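Local atomic coordinates of LPXTG cell wall surface protein (Streptococcus gordonii, PDB entry 4IGB), a protein that is a peptidoglycan-anchored surface protein, probably an adhesin, represented here by its N-terminal N1 and N2 domains. Residues B[400-412]-B[423-435]. Numbering follows the deposited sequence.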
loop_
_atom_site.group_PDB
_atom_site.type_symbol
_atom_site.label_atom_id
_atom_site.label_comp_id
_atom_site.label_asym_id
_atom_site.label_seq_id
_atom_site.Cartn_x
_atom_site.Cartn_y
_atom_site.Cartn_z
ATOM N N LYS B 400 -11.194 6.125 -41.628
ATOM C CA LYS B 400 -12.114 5.372 -40.777
ATOM C C LYS B 400 -13.021 6.248 -39.933
ATOM O O LYS B 400 -14.006 5.762 -39.374
ATOM C CB LYS B 400 -11.364 4.413 -39.863
ATOM C CG LYS B 400 -10.356 3.544 -40.562
ATOM C CD LYS B 400 -9.916 2.418 -39.637
ATOM C CE LYS B 400 -8.457 2.076 -39.855
ATOM N NZ LYS B 400 -8.081 0.829 -39.139
ATOM N N VAL B 401 -12.700 7.534 -39.831
ATOM C CA VAL B 401 -13.534 8.429 -39.034
ATOM C C VAL B 401 -14.900 8.532 -39.688
ATOM O O VAL B 401 -15.917 8.692 -39.013
ATOM C CB VAL B 401 -12.921 9.849 -38.895
ATOM C CG1 VAL B 401 -12.908 10.567 -40.234
ATOM C CG2 VAL B 401 -13.701 10.663 -37.874
ATOM N N GLU B 402 -14.907 8.432 -41.013
ATOM C CA GLU B 402 -16.126 8.574 -41.803
ATOM C C GLU B 402 -16.982 7.325 -41.694
ATOM O O GLU B 402 -18.144 7.318 -42.103
ATOM C CB GLU B 402 -15.788 8.895 -43.265
ATOM C CG GLU B 402 -15.278 10.331 -43.458
ATOM C CD GLU B 402 -14.499 10.524 -44.751
ATOM O OE1 GLU B 402 -14.522 9.607 -45.610
ATOM O OE2 GLU B 402 -13.858 11.592 -44.903
ATOM N N GLU B 403 -16.395 6.274 -41.129
ATOM C CA GLU B 403 -17.130 5.052 -40.820
ATOM C C GLU B 403 -17.668 5.126 -39.399
ATOM O O GLU B 403 -16.902 5.113 -38.432
ATOM C CB GLU B 403 -16.233 3.826 -40.987
ATOM C CG GLU B 403 -15.720 3.647 -42.400
ATOM C CD GLU B 403 -14.871 2.407 -42.550
ATOM O OE1 GLU B 403 -14.125 2.073 -41.600
ATOM O OE2 GLU B 403 -14.955 1.760 -43.618
ATOM N N LYS B 404 -18.991 5.208 -39.289
ATOM C CA LYS B 404 -19.661 5.369 -38.002
ATOM C C LYS B 404 -20.285 4.048 -37.541
ATOM O O LYS B 404 -21.418 3.711 -37.917
ATOM C CB LYS B 404 -20.727 6.469 -38.088
ATOM C CG LYS B 404 -21.075 7.149 -36.766
ATOM C CD LYS B 404 -22.565 7.517 -36.711
ATOM C CE LYS B 404 -22.897 8.501 -35.585
ATOM N NZ LYS B 404 -24.344 8.872 -35.552
ATOM N N GLY B 405 -19.538 3.298 -36.733
ATOM C CA GLY B 405 -18.210 3.706 -36.301
ATOM C C GLY B 405 -18.254 4.998 -35.509
ATOM O O GLY B 405 -17.665 6.004 -35.910
ATOM N N SER B 406 -18.963 4.969 -34.386
ATOM C CA SER B 406 -19.186 6.165 -33.584
ATOM C C SER B 406 -18.789 5.954 -32.119
ATOM O O SER B 406 -18.357 4.863 -31.736
ATOM C CB SER B 406 -20.652 6.595 -33.698
ATOM O OG SER B 406 -20.746 7.947 -34.115
ATOM N N GLU B 407 -18.886 7.011 -31.312
ATOM C CA GLU B 407 -19.145 8.355 -31.818
ATOM C C GLU B 407 -17.927 9.215 -31.580
ATOM O O GLU B 407 -17.016 9.246 -32.409
ATOM C CB GLU B 407 -20.364 8.995 -31.150
ATOM C CG GLU B 407 -20.833 10.308 -31.802
ATOM C CD GLU B 407 -19.911 11.508 -31.519
ATOM O OE1 GLU B 407 -20.196 12.303 -30.592
ATOM O OE2 GLU B 407 -18.904 11.670 -32.235
ATOM N N LYS B 408 -17.919 9.903 -30.439
ATOM C CA LYS B 408 -16.873 10.864 -30.097
ATOM C C LYS B 408 -15.524 10.172 -29.997
ATOM O O LYS B 408 -15.450 8.979 -29.718
ATOM C CB LYS B 408 -17.205 11.560 -28.775
ATOM C CG LYS B 408 -17.340 10.590 -27.619
ATOM C CD LYS B 408 -17.992 11.223 -26.397
ATOM C CE LYS B 408 -18.193 10.179 -25.282
ATOM N NZ LYS B 408 -17.451 10.506 -24.019
ATOM N N ILE B 409 -14.455 10.912 -30.245
ATOM C CA ILE B 409 -13.137 10.336 -30.083
ATOM C C ILE B 409 -12.657 10.670 -28.688
ATOM O O ILE B 409 -12.530 11.844 -28.337
ATOM C CB ILE B 409 -12.140 10.853 -31.123
ATOM C CG1 ILE B 409 -12.586 10.452 -32.527
ATOM C CG2 ILE B 409 -10.751 10.303 -30.831
ATOM C CD1 ILE B 409 -11.890 11.230 -33.624
ATOM N N ASP B 410 -12.426 9.627 -27.893
ATOM C CA ASP B 410 -11.931 9.754 -26.523
ATOM C C ASP B 410 -10.425 9.564 -26.469
ATOM O O ASP B 410 -9.828 8.952 -27.362
ATOM C CB ASP B 410 -12.597 8.708 -25.615
ATOM C CG ASP B 410 -14.070 8.985 -25.398
ATOM O OD1 ASP B 410 -14.454 10.176 -25.421
ATOM O OD2 ASP B 410 -14.845 8.024 -25.211
ATOM N N ASN B 411 -9.810 10.075 -25.406
ATOM C CA ASN B 411 -8.390 9.855 -25.194
ATOM C C ASN B 411 -8.018 9.958 -23.709
ATOM O O ASN B 411 -8.593 10.756 -22.961
ATOM C CB ASN B 411 -7.581 10.833 -26.043
ATOM C CG ASN B 411 -6.090 10.592 -25.949
ATOM O OD1 ASN B 411 -5.379 11.340 -25.285
ATOM N ND2 ASN B 411 -5.610 9.533 -26.602
ATOM N N THR B 412 -7.074 9.123 -23.294
ATOM C CA THR B 412 -6.560 9.112 -21.927
ATOM C C THR B 412 -5.076 8.788 -22.018
ATOM O O THR B 412 -4.664 7.969 -22.845
ATOM C CB THR B 412 -7.297 8.060 -21.050
ATOM O OG1 THR B 412 -8.640 8.498 -20.822
ATOM C CG2 THR B 412 -6.614 7.868 -19.683
ATOM N N PRO B 423 -3.462 7.549 -14.421
ATOM C CA PRO B 423 -4.090 7.994 -15.667
ATOM C C PRO B 423 -4.489 9.454 -15.596
ATOM O O PRO B 423 -4.812 9.949 -14.530
ATOM C CB PRO B 423 -5.354 7.126 -15.770
ATOM C CG PRO B 423 -5.454 6.367 -14.441
ATOM C CD PRO B 423 -4.429 6.929 -13.503
ATOM N N SER B 424 -4.480 10.119 -16.744
ATOM C CA SER B 424 -4.942 11.492 -16.855
ATOM C C SER B 424 -6.465 11.520 -16.788
ATOM O O SER B 424 -7.114 10.477 -16.730
ATOM C CB SER B 424 -4.513 12.065 -18.198
ATOM O OG SER B 424 -5.286 11.480 -19.239
ATOM N N ASN B 425 -7.035 12.719 -16.799
ATOM C CA ASN B 425 -8.454 12.855 -17.076
ATOM C C ASN B 425 -8.672 12.394 -18.505
ATOM O O ASN B 425 -7.746 12.442 -19.327
ATOM C CB ASN B 425 -8.865 14.318 -16.969
ATOM C CG ASN B 425 -8.016 15.208 -17.846
ATOM O OD1 ASN B 425 -6.823 15.377 -17.597
ATOM N ND2 ASN B 425 -8.615 15.759 -18.897
ATOM N N GLN B 426 -9.888 11.952 -18.805
ATOM C CA GLN B 426 -10.261 11.622 -20.173
ATOM C C GLN B 426 -10.768 12.861 -20.923
ATOM O O GLN B 426 -11.459 13.703 -20.350
ATOM C CB GLN B 426 -11.328 10.527 -20.189
ATOM C CG GLN B 426 -11.694 10.067 -21.598
ATOM C CD GLN B 426 -12.864 9.108 -21.605
ATOM O OE1 GLN B 426 -12.694 7.905 -21.797
ATOM N NE2 GLN B 426 -14.065 9.639 -21.396
ATOM N N VAL B 427 -10.426 12.981 -22.202
ATOM C CA VAL B 427 -10.927 14.099 -23.004
ATOM C C VAL B 427 -11.712 13.587 -24.186
ATOM O O VAL B 427 -11.656 12.406 -24.515
ATOM C CB VAL B 427 -9.802 15.028 -23.538
ATOM C CG1 VAL B 427 -9.061 15.705 -22.383
ATOM C CG2 VAL B 427 -8.850 14.263 -24.464
ATOM N N SER B 428 -12.437 14.487 -24.833
ATOM C CA SER B 428 -13.319 14.082 -25.911
ATOM C C SER B 428 -13.319 15.063 -27.069
ATOM O O SER B 428 -13.380 16.273 -26.877
ATOM C CB SER B 428 -14.747 13.915 -25.390
ATOM O OG SER B 428 -15.050 12.548 -25.187
ATOM N N THR B 429 -13.259 14.522 -28.276
ATOM C CA THR B 429 -13.508 15.310 -29.469
ATOM C C THR B 429 -14.781 14.816 -30.154
ATOM O O THR B 429 -14.841 13.677 -30.628
ATOM C CB THR B 429 -12.322 15.248 -30.427
ATOM O OG1 THR B 429 -11.160 15.769 -29.760
ATOM C CG2 THR B 429 -12.615 16.061 -31.686
ATOM N N ALA B 430 -15.799 15.676 -30.178
ATOM C CA ALA B 430 -17.086 15.341 -30.783
ATOM C C ALA B 430 -16.993 15.334 -32.301
ATOM O O ALA B 430 -16.265 16.130 -32.893
ATOM C CB ALA B 430 -18.151 16.321 -30.326
ATOM N N LEU B 431 -17.744 14.437 -32.931
ATOM C CA LEU B 431 -17.755 14.337 -34.385
ATOM C C LEU B 431 -18.962 15.054 -34.981
ATOM O O LEU B 431 -20.087 14.894 -34.507
ATOM C CB LEU B 431 -17.745 12.872 -34.821
ATOM C CG LEU B 431 -16.428 12.120 -34.618
ATOM C CD1 LEU B 431 -16.414 10.834 -35.427
ATOM C CD2 LEU B 431 -15.246 13.001 -34.982
ATOM N N LEU B 432 -18.720 15.844 -36.021
ATOM C CA LEU B 432 -19.782 16.584 -36.691
ATOM C C LEU B 432 -20.037 16.023 -38.086
ATOM O O LEU B 432 -19.121 15.922 -38.900
ATOM C CB LEU B 432 -19.423 18.067 -36.786
ATOM C CG LEU B 432 -19.955 18.977 -35.678
ATOM C CD1 LEU B 432 -20.358 18.162 -34.461
ATOM C CD2 LEU B 432 -18.922 20.027 -35.306
ATOM N N TYR B 433 -21.287 15.662 -38.355
ATOM C CA TYR B 433 -21.662 15.117 -39.654
ATOM C C TYR B 433 -22.383 16.160 -40.501
ATOM O O TYR B 433 -23.425 16.681 -40.106
ATOM C CB TYR B 433 -22.541 13.877 -39.480
ATOM C CG TYR B 433 -21.765 12.621 -39.157
ATOM C CD1 TYR B 433 -21.194 11.857 -40.165
ATOM C CD2 TYR B 433 -21.603 12.200 -37.844
ATOM C CE1 TYR B 433 -20.482 10.709 -39.876
ATOM C CE2 TYR B 433 -20.894 11.052 -37.545
ATOM C CZ TYR B 433 -20.336 10.311 -38.565
ATOM O OH TYR B 433 -19.628 9.168 -38.273
ATOM N N GLU B 434 -21.820 16.462 -41.666
ATOM C CA GLU B 434 -22.393 17.458 -42.562
ATOM C C GLU B 434 -21.996 17.198 -44.010
ATOM O O GLU B 434 -21.106 16.396 -44.285
ATOM C CB GLU B 434 -21.952 18.864 -42.148
ATOM C CG GLU B 434 -22.674 19.410 -40.930
ATOM C CD GLU B 434 -21.767 20.238 -40.040
ATOM O OE1 GLU B 434 -20.701 20.676 -40.519
ATOM O OE2 GLU B 434 -22.120 20.447 -38.861
ATOM N N LYS B 435 -22.661 17.885 -44.933
ATOM C CA LYS B 435 -22.359 17.748 -46.353
ATOM C C LYS B 435 -23.553 17.212 -47.132
ATOM O O LYS B 435 -23.662 17.419 -48.340
ATOM C CB LYS B 435 -21.145 16.839 -46.557
ATOM C CG LYS B 435 -19.821 17.581 -46.601
ATOM C CD LYS B 435 -19.919 18.921 -45.892
ATOM C CE LYS B 435 -18.838 19.878 -46.366
ATOM N NZ LYS B 435 -19.223 21.301 -46.153
HETATM O O HOH W 1 -9.981 13.468 -28.709
HETATM O O HOH W 2 -10.172 7.335 -22.990
#
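Leu431 lays its isobutyl end over Val401 and Ile409: CD1 lies 3.7 Å from Val401 CG2, and CD2 touches Ile409 CD1. Val401 CG2 stands anti to the backbone N, which carries this methyl to the leucine fork. Alongside, the Glu407 side chain runs past Leu431 in the opposite direction. Its chain bends at chi2 and brings OE2 within 3.1 Å of Leu431 N, which donates a bent hydrogen bond to it; the amide meets the syn side of the carboxylate, 26° out of its plane. Beyond this point the strands pair antiparallel. Ile409 and Thr429 form a hydrogen-bonded pair, with Thr429 N to Ile409 O 2.8 Å and nearly straight (173°), and Asn411 and Val427 form the next such pair. A water bonded to Ile409 O also meets Thr429 OG1, which is bonded to Pro300 O. Ile409, Asn411 and Val427 all touch Tyr313, and the Asn411 amide bonds to Gln337 through OD1, so this face looks into the N2 domain. The other face is polar. The carboxylate of Asp410 stacks on the Gln426 amide, their planes 12° apart, and its OD1 lies 2.5 Å from Ser428 OG. Lys408 NZ forms a salt bridge to that same OD1, with a weak hydrogen bond at 3.3 Å, and bonds weakly to Ser428 OG across the strands. Strand 427-432 also runs parallel to 295-304, whose Ile303 touches Leu431, so it joins two neighbours in the sheet. Main-chain bonds thus fix the register, the inward face mixes apolar contacts with polar groups that have their own partners, and the lysine probably offsets the aspartate charge on the outer one.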